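Local coordinates for protein sulfite reductase [ferredoxin] (Mycobacterium tuberculosis, PDB 1ZJ8) that reduces sulfite to sulfide with electrons from ferredoxin, using one siroheme and one [4Fe-4S] cluster, probably for the biosynthesis of sulfur-containing amino acids and cofactors, at residues Val109-Gly113 with Gly114-Ala118; Ala300-Lys303 with Phe304-Asp308; Glu316-Thr320 with Glu321-Arg325; Gly366-Leu369 with Thr370-Asp374. All blocks are in the same frame, centred on the assembly; numbering follows the deposited sequence.

Contact 1. Residues Val109-Gly113 with Gly114-Ala118; sequences VRCDG and GALSA
Cys-111 and Gly-114 close a beta turn that carries the chain from strand 104-109 of one antiparallel sheet into strand 115-116 at the edge of another, within a ferredoxin-like half domain. The closing bond runs from Gly-114 N to Cys-111 O at 2.7 Å, with the donor tilted 32° from the carbonyl plane. Asp-112 has extended backbone angles and Gly-113 a positive phi of 67°, the pair that defines a type II turn. Gly-114 also has positive phi, so two glycines in a row bend the chain before it straightens at Ala-115. Cys-111 SG lies beside the backbone N (chi1 -57°), on the side where Leu-116 CD2 meets it at 4.1 Å; this is the apolar side-chain contact across the turn. Leu-116 continues onto Leu-121 and Leu-124 of helix 118-131, which Ser-117 N-caps through its OG and Ala-120 N. On the other flank, the extended Arg-110 side chain meets Asp-112 in a salt bridge, NE to OD2 at 2.6 Å; the accompanying hydrogen bonds, from NE and NH2, are weak. Arg-110 NH1 bonds to the carbonyls of Thr-169 and Pro-176, and Asp-112 OD1 accepts from Val-179 N; the last two tie the pair to strand 176-181. Cys-111 N donates to Asn-143 OD1, while Asn-143 ND2 holds siroheme; this makes the turn a second-shell neighbour of the cofactor. Chemically, the contact separates an ion pair from a sulfur-leucine patch; one hydrogen bond closes the turn and two glycines adopt its positive phi angles.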
loop_
_atom_site.group_PDB
_atom_site.type_symbol
_atom_site.label_atom_id
_atom_site.label_comp_id
_atom_site.label_asym_id
_atom_site.label_seq_id
_atom_site.Cartn_x
_atom_site.Cartn_y
_atom_site.Cartn_z
ATOM N N VAL A 109 1.229 11.395 -4.101
ATOM C CA VAL A 109 0.276 12.262 -3.442
ATOM C C VAL A 109 -0.317 11.551 -2.241
ATOM O O VAL A 109 -0.812 10.432 -2.360
ATOM C CB VAL A 109 -0.857 12.689 -4.384
ATOM C CG1 VAL A 109 -1.761 13.701 -3.696
ATOM C CG2 VAL A 109 -0.280 13.279 -5.683
ATOM N N ARG A 110 -0.262 12.217 -1.086
ATOM C CA ARG A 110 -0.771 11.679 0.172
ATOM C C ARG A 110 -2.298 11.799 0.257
ATOM O O ARG A 110 -2.836 12.917 0.203
ATOM C CB ARG A 110 -0.136 12.456 1.313
ATOM C CG ARG A 110 -0.320 11.835 2.653
ATOM C CD ARG A 110 -0.093 12.816 3.785
ATOM N NE ARG A 110 -0.320 12.112 5.036
ATOM C CZ ARG A 110 0.607 11.421 5.688
ATOM N NH1 ARG A 110 1.866 11.396 5.268
ATOM N NH2 ARG A 110 0.285 10.773 6.798
ATOM N N CYS A 111 -2.986 10.662 0.384
ATOM C CA CYS A 111 -4.442 10.630 0.448
ATOM C C CYS A 111 -4.957 9.837 1.647
ATOM O O CYS A 111 -5.583 8.775 1.489
ATOM C CB CYS A 111 -4.998 9.989 -0.814
ATOM S SG CYS A 111 -4.509 10.791 -2.321
ATOM N N ASP A 112 -4.733 10.364 2.843
ATOM C CA ASP A 112 -5.140 9.664 4.055
ATOM C C ASP A 112 -6.605 9.293 3.939
ATOM O O ASP A 112 -7.431 10.111 3.516
ATOM C CB ASP A 112 -4.836 10.498 5.298
ATOM C CG ASP A 112 -3.349 10.836 5.396
ATOM O OD1 ASP A 112 -2.650 10.192 6.197
ATOM O OD2 ASP A 112 -2.860 11.695 4.616
ATOM N N GLY A 113 -6.898 8.034 4.254
ATOM C CA GLY A 113 -8.244 7.478 4.144
ATOM C C GLY A 113 -8.805 7.351 2.733
ATOM O O GLY A 113 -10.005 7.078 2.570
ATOM N N GLY A 114 -7.947 7.567 1.723
ATOM C CA GLY A 114 -8.330 7.510 0.299
ATOM C C GLY A 114 -9.257 8.605 -0.200
ATOM O O GLY A 114 -9.574 8.639 -1.371
ATOM N N ALA A 115 -9.645 9.539 0.662
ATOM C CA ALA A 115 -10.863 10.322 0.444
ATOM C C ALA A 115 -10.618 11.615 -0.317
ATOM O O ALA A 115 -9.824 12.414 0.122
ATOM C CB ALA A 115 -11.512 10.622 1.783
ATOM N N LEU A 116 -11.337 11.822 -1.425
ATOM C CA LEU A 116 -11.183 13.004 -2.283
ATOM C C LEU A 116 -12.523 13.557 -2.749
ATOM O O LEU A 116 -13.499 12.825 -2.827
ATOM C CB LEU A 116 -10.386 12.667 -3.539
ATOM C CG LEU A 116 -9.049 11.940 -3.391
ATOM C CD1 LEU A 116 -8.531 11.477 -4.749
ATOM C CD2 LEU A 116 -8.008 12.831 -2.677
ATOM N N SER A 117 -12.557 14.853 -3.064
ATOM C CA SER A 117 -13.729 15.474 -3.665
ATOM C C SER A 117 -13.653 15.283 -5.169
ATOM O O SER A 117 -12.651 14.810 -5.684
ATOM C CB SER A 117 -13.801 16.970 -3.333
ATOM O OG SER A 117 -12.755 17.713 -3.955
ATOM N N ALA A 118 -14.705 15.658 -5.875
ATOM C CA ALA A 118 -14.670 15.594 -7.322
ATOM C C ALA A 118 -13.655 16.595 -7.853
ATOM O O ALA A 118 -12.898 16.288 -8.761
ATOM C CB ALA A 118 -16.042 15.876 -7.888
#

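Contact 2. Residues Ala300-Lys303 with Phe304-Asp308; sequences ARLK and FLIKD. With SRM (siroheme), chain E.
Arg-301 NH1 grips two siroheme carboxylates at once, donating to O1D at 3.0 Å along an almost straight bond (174°) and to O1C, also at 3.0 Å, at 150°. O1D lies at the edge of the guanidinium, in its plane. Bends at chi2 and chi3 steer the arginine to these side arms, and Asp-235 takes NH2 in a salt bridge, probably stabilising the positive charge. The carbonyl of Arg-301 points away from the guanidinium and accepts from Phe-304 N at 3.1 Å, the donor standing above the carbonyl plane, as helix 302-309 begins. Next come the helical bonds of Ile-306 N to Leu-302 O and Lys-307 N to Lys-303 O. Lys-303 runs alongside Phe-304, pointing the same way. Its CG sits over one ring face, offset toward the rim, and CE touches CZ at 3.6 Å; beyond, NZ bonds to Asn-261 O. Leu-302 packs along the helix, meeting Leu-305 CD2 with CD1 (3.9 Å) and Ile-306 CG1 with CG (3.9 Å). The leucines then pack on helix 277-291, Leu-302 against Phe-288 and Leu-305 against Tyr-291, so helix 302-309 and the arginine just before it link helix 277-291 to the siroheme pocket.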
loop_
_atom_site.group_PDB
_atom_site.type_symbol
_atom_site.label_atom_id
_atom_site.label_comp_id
_atom_site.label_asym_id
_atom_site.label_seq_id
_atom_site.Cartn_x
_atom_site.Cartn_y
_atom_site.Cartn_z
ATOM N N ALA A 300 15.573 -2.018 11.335
ATOM C CA ALA A 300 15.173 -0.751 11.944
ATOM C C ALA A 300 13.675 -0.658 12.249
ATOM O O ALA A 300 13.266 0.137 13.092
ATOM C CB ALA A 300 15.599 0.403 11.028
ATOM N N ARG A 301 12.869 -1.479 11.583
ATOM C CA ARG A 301 11.410 -1.337 11.619
ATOM C C ARG A 301 10.768 -1.859 12.895
ATOM O O ARG A 301 11.309 -2.747 13.568
ATOM C CB ARG A 301 10.798 -2.047 10.413
ATOM C CG ARG A 301 11.288 -1.430 9.139
ATOM C CD ARG A 301 10.290 -1.462 8.063
ATOM N NE ARG A 301 9.035 -0.832 8.429
ATOM C CZ ARG A 301 8.012 -0.735 7.594
ATOM N NH1 ARG A 301 8.128 -1.187 6.359
ATOM N NH2 ARG A 301 6.883 -0.161 7.975
ATOM N N LEU A 302 9.593 -1.319 13.200
ATOM C CA LEU A 302 8.942 -1.596 14.461
ATOM C C LEU A 302 8.686 -3.088 14.690
ATOM O O LEU A 302 8.791 -3.568 15.822
ATOM C CB LEU A 302 7.639 -0.817 14.559
ATOM C CG LEU A 302 6.860 -0.957 15.874
ATOM C CD1 LEU A 302 7.749 -0.555 17.041
ATOM C CD2 LEU A 302 5.590 -0.115 15.843
ATOM N N LYS A 303 8.365 -3.827 13.632
ATOM C CA LYS A 303 8.121 -5.278 13.753
ATOM C C LYS A 303 9.215 -6.021 14.555
ATOM O O LYS A 303 8.926 -6.959 15.301
ATOM C CB LYS A 303 7.921 -5.919 12.353
ATOM C CG LYS A 303 9.058 -5.684 11.340
ATOM C CD LYS A 303 8.803 -6.429 10.008
ATOM C CE LYS A 303 10.100 -6.677 9.216
ATOM N NZ LYS A 303 9.902 -7.291 7.879
ATOM N N PHE A 304 10.461 -5.582 14.393
ATOM C CA PHE A 304 11.618 -6.206 15.039
ATOM C C PHE A 304 11.619 -5.968 16.576
ATOM O O PHE A 304 11.722 -6.926 17.385
ATOM C CB PHE A 304 12.925 -5.676 14.394
ATOM C CG PHE A 304 13.135 -6.125 12.953
ATOM C CD1 PHE A 304 13.413 -7.455 12.653
ATOM C CD2 PHE A 304 13.076 -5.209 11.902
ATOM C CE1 PHE A 304 13.603 -7.869 11.337
ATOM C CE2 PHE A 304 13.277 -5.621 10.569
ATOM C CZ PHE A 304 13.533 -6.949 10.292
ATOM N N LEU A 305 11.504 -4.691 16.954
ATOM C CA LEU A 305 11.359 -4.275 18.351
ATOM C C LEU A 305 10.268 -5.066 19.050
ATOM O O LEU A 305 10.433 -5.496 20.202
ATOM C CB LEU A 305 11.010 -2.782 18.406
ATOM C CG LEU A 305 11.046 -2.036 19.748
ATOM C CD1 LEU A 305 12.413 -2.168 20.414
ATOM C CD2 LEU A 305 10.685 -0.554 19.555
ATOM N N ILE A 306 9.155 -5.252 18.339
ATOM C CA ILE A 306 8.007 -6.008 18.853
ATOM C C ILE A 306 8.317 -7.490 18.923
ATOM O O ILE A 306 7.811 -8.182 19.801
ATOM C CB ILE A 306 6.745 -5.827 17.983
ATOM C CG1 ILE A 306 6.389 -4.335 17.817
ATOM C CG2 ILE A 306 5.580 -6.620 18.573
ATOM C CD1 ILE A 306 6.058 -3.601 19.106
ATOM N N LYS A 307 9.135 -7.983 17.990
ATOM C CA LYS A 307 9.582 -9.383 18.061
ATOM C C LYS A 307 10.447 -9.634 19.316
ATOM O O LYS A 307 10.236 -10.607 20.039
ATOM C CB LYS A 307 10.349 -9.812 16.814
ATOM C CG LYS A 307 10.264 -11.312 16.570
ATOM C CD LYS A 307 11.545 -11.848 15.970
ATOM C CE LYS A 307 11.366 -13.266 15.472
ATOM N NZ LYS A 307 12.429 -13.602 14.498
ATOM N N ASP A 308 11.401 -8.738 19.569
ATOM C CA ASP A 308 12.296 -8.856 20.718
ATOM C C ASP A 308 11.566 -8.708 22.063
ATOM O O ASP A 308 11.589 -9.632 22.880
ATOM C CB ASP A 308 13.434 -7.831 20.594
ATOM C CG ASP A 308 14.410 -8.187 19.489
ATOM O OD1 ASP A 308 14.653 -9.407 19.306
ATOM O OD2 ASP A 308 14.933 -7.264 18.810
HETATM FE FE SRM E . 6.770 0.346 -1.176
HETATM C CHA SRM E . 10.093 1.020 -1.594
HETATM C CHB SRM E . 6.242 1.020 -4.414
HETATM C CHC SRM E . 3.598 -0.252 -0.761
HETATM C CHD SRM E . 7.559 -2.211 1.009
HETATM N NA SRM E . 7.897 1.095 -2.648
HETATM C C1A SRM E . 9.205 1.432 -2.610
HETATM C C2A SRM E . 9.642 2.290 -3.757
HETATM C CMA SRM E . 9.642 3.728 -3.336
HETATM C CDA SRM E . 10.937 1.830 -4.367
HETATM C CEA SRM E . 12.200 2.576 -4.077
HETATM O O3A SRM E . 12.604 2.627 -2.911
HETATM O O4A SRM E . 12.831 3.140 -4.983
HETATM C C3A SRM E . 8.548 2.012 -4.730
HETATM C CAA SRM E . 8.111 3.194 -5.527
HETATM C CBA SRM E . 8.992 3.136 -6.747
HETATM C CCA SRM E . 8.284 3.683 -7.943
HETATM O O1A SRM E . 7.075 3.410 -8.107
HETATM O O2A SRM E . 8.925 4.419 -8.732
HETATM C C4A SRM E . 7.497 1.362 -3.896
HETATM N NB SRM E . 5.201 0.528 -2.347
HETATM C C1B SRM E . 5.098 0.854 -3.637
HETATM C C2B SRM E . 3.693 1.034 -4.140
HETATM C CMB SRM E . 3.518 2.179 -5.097
HETATM C CDB SRM E . 3.309 -0.225 -4.841
HETATM C CEB SRM E . 1.954 -0.304 -5.451
HETATM O O3B SRM E . 1.777 -0.356 -6.688
HETATM O O4B SRM E . 0.999 -0.308 -4.676
HETATM C C3B SRM E . 2.976 1.170 -2.814
HETATM C CAB SRM E . 2.965 2.603 -2.349
HETATM C CBB SRM E . 1.822 2.883 -1.422
HETATM C CCB SRM E . 1.976 4.242 -0.803
HETATM O O1B SRM E . 1.310 5.195 -1.201
HETATM O O2B SRM E . 2.745 4.429 0.135
HETATM C C4B SRM E . 3.946 0.456 -1.913
HETATM N NC SRM E . 5.803 -1.019 -0.208
HETATM C C1C SRM E . 4.471 -1.009 0.006
HETATM C C2C SRM E . 4.022 -2.077 0.770
HETATM C CDC SRM E . 2.631 -2.562 1.005
HETATM C CEC SRM E . 1.795 -2.007 2.091
HETATM O O3C SRM E . 2.174 -0.991 2.717
HETATM O O4C SRM E . 0.742 -2.619 2.325
HETATM C C3C SRM E . 5.180 -2.642 1.213
HETATM C CAC SRM E . 5.106 -3.839 2.104
HETATM C CBC SRM E . 4.612 -3.703 3.529
HETATM C CCC SRM E . 5.742 -3.165 4.389
HETATM O O1C SRM E . 6.126 -1.970 4.268
HETATM O O2C SRM E . 6.275 -3.972 5.193
HETATM C C4C SRM E . 6.235 -1.954 0.671
HETATM N ND SRM E . 8.449 -0.205 -0.190
HETATM C C1D SRM E . 8.549 -1.365 0.478
HETATM C C2D SRM E . 9.909 -1.704 0.604
HETATM C CAD SRM E . 10.446 -2.527 1.761
HETATM C CBD SRM E . 10.942 -1.813 2.980
HETATM C CCD SRM E . 11.373 -2.523 4.230
HETATM O O1D SRM E . 10.685 -2.326 5.257
HETATM O O2D SRM E . 12.378 -3.284 4.239
HETATM C C3D SRM E . 10.624 -0.695 -0.019
HETATM C CDD SRM E . 12.073 -0.378 0.233
HETATM C CED SRM E . 12.554 0.357 1.464
HETATM O O3D SRM E . 11.768 0.943 2.210
HETATM O O4D SRM E . 13.757 0.392 1.761
HETATM C C4D SRM E . 9.709 0.226 -0.503
#

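Contact 3. Residues Glu316-Thr320 with Glu321-Arg325; sequences EVLET and EYLKR
Glu-321 lays its carboxylate end across Val-317, OE2 coming to 3.8 Å from CG1 and almost as near CG2. Its chain runs extended beyond CG, passing over Val-317 O, and OE1 is taken by the hydroxyl of Tyr-291. Tyr-322 turns its ring edge to the same carbonyl, CD1 lying 3.7 Å from Val-317 O in the ring plane, while its OH pairs with Asp-290. Just before Glu-321, Thr-320 places its OG1 between backbone N and carbonyl carbon (chi1 61°) and thus curls it back to Glu-316 O at 2.8 Å; that oxygen also accepts from Thr-320 N. These residues form the last turns of helix 311-323, where the helix widens into a pi-type turn: Leu-318 O receives both Tyr-322 N, from above the carbonyl plane, and Leu-323 N, at 3.0 Å and nearly straight (168°). Lys-324 then leaves the helix with a positive phi of 54°, which brings Arg-325 N round to Glu-319 O in a weak bond, 2.9 Å. The Glu-319 side chain stretches past the Arg-325 carbonyl, and its OE2 is held by Arg-315 NE and Leu-327 N. Leu-318 meets Leu-323 CD1 with CG at 4.2 Å; it also packs on Ala-283 and Val-284 of helix 277-291, against which Tyr-322 also rests, at Ser-286 and Val-287.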
loop_
_atom_site.group_PDB
_atom_site.type_symbol
_atom_site.label_atom_id
_atom_site.label_comp_id
_atom_site.label_asym_id
_atom_site.label_seq_id
_atom_site.Cartn_x
_atom_site.Cartn_y
_atom_site.Cartn_z
ATOM N N GLU A 316 3.222 -2.310 28.552
ATOM C CA GLU A 316 3.762 -1.735 29.773
ATOM C C GLU A 316 4.448 -0.392 29.521
ATOM O O GLU A 316 4.152 0.598 30.191
ATOM C CB GLU A 316 4.789 -2.715 30.350
ATOM C CG GLU A 316 5.412 -2.295 31.662
ATOM C CD GLU A 316 4.501 -2.585 32.853
ATOM O OE1 GLU A 316 4.986 -3.227 33.827
ATOM O OE2 GLU A 316 3.303 -2.183 32.806
ATOM N N VAL A 317 5.368 -0.375 28.561
ATOM C CA VAL A 317 6.157 0.827 28.246
ATOM C C VAL A 317 5.296 1.939 27.678
ATOM O O VAL A 317 5.572 3.129 27.896
ATOM C CB VAL A 317 7.283 0.539 27.196
ATOM C CG1 VAL A 317 7.878 1.843 26.625
ATOM C CG2 VAL A 317 8.382 -0.377 27.786
ATOM N N LEU A 318 4.280 1.547 26.917
ATOM C CA LEU A 318 3.361 2.505 26.320
ATOM C C LEU A 318 2.591 3.186 27.442
ATOM O O LEU A 318 2.602 4.413 27.541
ATOM C CB LEU A 318 2.423 1.800 25.315
ATOM C CG LEU A 318 1.370 2.626 24.549
ATOM C CD1 LEU A 318 1.991 3.512 23.445
ATOM C CD2 LEU A 318 0.316 1.708 23.984
ATOM N N GLU A 319 1.971 2.380 28.304
ATOM C CA GLU A 319 1.123 2.893 29.395
ATOM C C GLU A 319 1.866 3.674 30.477
ATOM O O GLU A 319 1.333 4.659 30.979
ATOM C CB GLU A 319 0.372 1.751 30.068
ATOM C CG GLU A 319 -0.658 1.123 29.197
ATOM C CD GLU A 319 -1.134 -0.188 29.747
ATOM O OE1 GLU A 319 -0.504 -0.684 30.703
ATOM O OE2 GLU A 319 -2.132 -0.727 29.218
ATOM N N THR A 320 3.069 3.241 30.844
ATOM C CA THR A 320 3.754 3.847 31.983
ATOM C C THR A 320 4.686 4.994 31.609
ATOM O O THR A 320 4.796 5.959 32.354
ATOM C CB THR A 320 4.534 2.814 32.805
ATOM O OG1 THR A 320 5.543 2.202 31.980
ATOM C CG2 THR A 320 3.572 1.765 33.376
ATOM N N GLU A 321 5.348 4.909 30.467
ATOM C CA GLU A 321 6.275 5.965 30.091
ATOM C C GLU A 321 5.625 7.057 29.260
ATOM O O GLU A 321 6.015 8.209 29.374
ATOM C CB GLU A 321 7.485 5.377 29.363
ATOM C CG GLU A 321 8.137 4.221 30.127
ATOM C CD GLU A 321 9.468 3.803 29.543
ATOM O OE1 GLU A 321 10.111 4.647 28.873
ATOM O OE2 GLU A 321 9.865 2.635 29.764
ATOM N N TYR A 322 4.639 6.717 28.430
ATOM C CA TYR A 322 4.065 7.702 27.476
ATOM C C TYR A 322 2.609 8.145 27.789
ATOM O O TYR A 322 2.342 9.343 27.831
ATOM C CB TYR A 322 4.242 7.201 26.026
ATOM C CG TYR A 322 5.695 7.182 25.618
ATOM C CD1 TYR A 322 6.500 6.081 25.903
ATOM C CD2 TYR A 322 6.282 8.286 24.993
ATOM C CE1 TYR A 322 7.841 6.066 25.551
ATOM C CE2 TYR A 322 7.636 8.286 24.639
ATOM C CZ TYR A 322 8.405 7.174 24.922
ATOM O OH TYR A 322 9.734 7.146 24.579
ATOM N N LEU A 323 1.688 7.207 28.018
ATOM C CA LEU A 323 0.293 7.573 28.324
ATOM C C LEU A 323 0.111 7.993 29.779
ATOM O O LEU A 323 -0.817 8.745 30.096
ATOM C CB LEU A 323 -0.680 6.421 28.029
ATOM C CG LEU A 323 -0.901 6.033 26.563
ATOM C CD1 LEU A 323 -1.740 4.764 26.466
ATOM C CD2 LEU A 323 -1.550 7.158 25.763
ATOM N N LYS A 324 0.986 7.487 30.656
ATOM C CA LYS A 324 0.831 7.602 32.109
ATOM C C LYS A 324 -0.530 7.077 32.570
ATOM O O LYS A 324 -1.093 7.596 33.528
ATOM C CB LYS A 324 1.014 9.042 32.594
ATOM C CG LYS A 324 2.150 9.820 31.953
ATOM C CD LYS A 324 3.527 9.229 32.252
ATOM C CE LYS A 324 4.611 10.318 32.218
ATOM N NZ LYS A 324 4.514 11.202 31.028
ATOM N N ARG A 325 -1.066 6.059 31.905
ATOM C CA ARG A 325 -2.335 5.453 32.341
ATOM C C ARG A 325 -2.568 4.078 31.707
ATOM O O ARG A 325 -2.005 3.774 30.652
ATOM C CB ARG A 325 -3.516 6.360 31.993
ATOM C CG ARG A 325 -3.929 6.255 30.546
ATOM C CD ARG A 325 -4.762 7.424 30.084
ATOM N NE ARG A 325 -4.972 7.363 28.638
ATOM C CZ ARG A 325 -5.805 6.520 28.027
ATOM N NH1 ARG A 325 -6.534 5.645 28.716
ATOM N NH2 ARG A 325 -5.914 6.558 26.709
#

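Contact 4. Residues Gly366-Leu369 with Thr370-Asp374; sequences GTIL and TAVAD
A chi1 of -53° swings Thr-370 OG1 beside its backbone N, over the carbonyl of Gly-366 one turn earlier. The hydroxyl donates to Gly-366 O at 3.1 Å from well above the carbonyl plane, while Thr-370 N reaches the same oxygen at 2.9 Å nearly along the C=O direction (C=O...N 169°). With CG1 of Val-372 anti to the backbone N (chi1 171°), CG2 lies beside that N and faces the preceding turn, where it meets Ile-368 CG2 at 4.2 Å and lies 3.3 Å from Ile-368 O. That carbonyl takes Val-372 N at 2.8 Å, and Ala-371 N and Ala-373 N make the equivalent bonds to Thr-367 O and Leu-369 O. All this lies in the opening turns of helix 366-379, directly after strand 363-365, in the second ferredoxin-like half domain. Leu-369 and Val-372 pack on Leu-121 of helix 118-131, Ile-368 and Val-372 on Leu-414. Two polar ties reach outside the segments: Thr-367 OG1 bonds to Asp-134, and Asp-374 forms a salt bridge with Arg-122. With its hydroxyl returned to the helix backbone, Thr-370 gives Gly-366 O a second donor, while Leu-369 and Val-372 supply apolar packing on helix 118-131.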
loop_
_atom_site.group_PDB
_atom_site.type_symbol
_atom_site.label_atom_id
_atom_site.label_comp_id
_atom_site.label_asym_id
_atom_site.label_seq_id
_atom_site.Cartn_x
_atom_site.Cartn_y
_atom_site.Cartn_z
ATOM N N GLY A 366 -4.171 10.451 -16.294
ATOM C CA GLY A 366 -4.709 11.793 -16.101
ATOM C C GLY A 366 -6.044 11.865 -16.788
ATOM O O GLY A 366 -7.044 12.180 -16.154
ATOM N N THR A 367 -6.054 11.538 -18.080
ATOM C CA THR A 367 -7.277 11.547 -18.884
ATOM C C THR A 367 -8.387 10.775 -18.227
ATOM O O THR A 367 -9.554 11.196 -18.307
ATOM C CB THR A 367 -7.072 10.901 -20.264
ATOM O OG1 THR A 367 -6.080 11.640 -20.971
ATOM C CG2 THR A 367 -8.367 10.892 -21.081
ATOM N N ILE A 368 -8.051 9.636 -17.611
ATOM C CA ILE A 368 -9.075 8.805 -16.984
ATOM C C ILE A 368 -9.604 9.433 -15.696
ATOM O O ILE A 368 -10.822 9.483 -15.477
ATOM C CB ILE A 368 -8.595 7.372 -16.736
ATOM C CG1 ILE A 368 -8.612 6.614 -18.062
ATOM C CG2 ILE A 368 -9.517 6.653 -15.725
ATOM C CD1 ILE A 368 -8.016 5.238 -17.985
ATOM N N LEU A 369 -8.696 9.903 -14.846
ATOM C CA LEU A 369 -9.100 10.518 -13.584
ATOM C C LEU A 369 -10.006 11.722 -13.849
ATOM O O LEU A 369 -10.990 11.964 -13.126
ATOM C CB LEU A 369 -7.864 10.950 -12.764
ATOM C CG LEU A 369 -6.997 9.825 -12.185
ATOM C CD1 LEU A 369 -5.710 10.360 -11.557
ATOM C CD2 LEU A 369 -7.763 9.039 -11.141
ATOM N N THR A 370 -9.675 12.476 -14.894
ATOM C CA THR A 370 -10.460 13.650 -15.222
ATOM C C THR A 370 -11.793 13.175 -15.755
ATOM O O THR A 370 -12.839 13.721 -15.397
ATOM C CB THR A 370 -9.717 14.613 -16.165
ATOM O OG1 THR A 370 -8.445 14.915 -15.586
ATOM C CG2 THR A 370 -10.479 15.941 -16.328
ATOM N N ALA A 371 -11.758 12.121 -16.563
ATOM C CA ALA A 371 -12.990 11.545 -17.120
ATOM C C ALA A 371 -13.975 11.108 -16.023
ATOM O O ALA A 371 -15.198 11.326 -16.151
ATOM C CB ALA A 371 -12.647 10.387 -18.027
ATOM N N VAL A 372 -13.427 10.503 -14.967
ATOM C CA VAL A 372 -14.211 10.041 -13.816
ATOM C C VAL A 372 -14.815 11.233 -13.060
ATOM O O VAL A 372 -15.952 11.171 -12.589
ATOM C CB VAL A 372 -13.344 9.192 -12.811
ATOM C CG1 VAL A 372 -14.123 8.903 -11.518
ATOM C CG2 VAL A 372 -12.854 7.891 -13.442
ATOM N N ALA A 373 -14.057 12.317 -12.953
ATOM C CA ALA A 373 -14.554 13.511 -12.271
ATOM C C ALA A 373 -15.822 14.047 -12.925
ATOM O O ALA A 373 -16.745 14.461 -12.219
ATOM C CB ALA A 373 -13.479 14.582 -12.213
ATOM N N ASP A 374 -15.878 14.011 -14.258
ATOM C CA ASP A 374 -17.061 14.495 -15.006
ATOM C C ASP A 374 -18.251 13.547 -14.899
ATOM O O ASP A 374 -19.416 13.987 -14.862
ATOM C CB ASP A 374 -16.697 14.779 -16.475
ATOM C CG ASP A 374 -15.635 15.872 -16.598
ATOM O OD1 ASP A 374 -15.733 16.858 -15.831
ATOM O OD2 ASP A 374 -14.683 15.734 -17.409
#

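Overall arrangement
Contact 2 is the most buried of the four and the one that handles the cofactor, through a charged grip on siroheme; contact 3, some 18 Å away between centres, is a surface helix end where glutamates and backbone carbonyls mix with a few apolar side chains. Both pack on helix 277-291, helix 302-309 being followed at once by helix 311-323. Contacts 1 and 4 are partly buried, belong to different half domains, and touch at Ala-118 O and Ala-373 CB; contact 1 leads into helix 118-131, on which contact 4 packs. Contact 1 is a glycine-rich turn, whereas contacts 2 to 4 are helical. Contact 4 lies across the chain's centre from contacts 2 and 3.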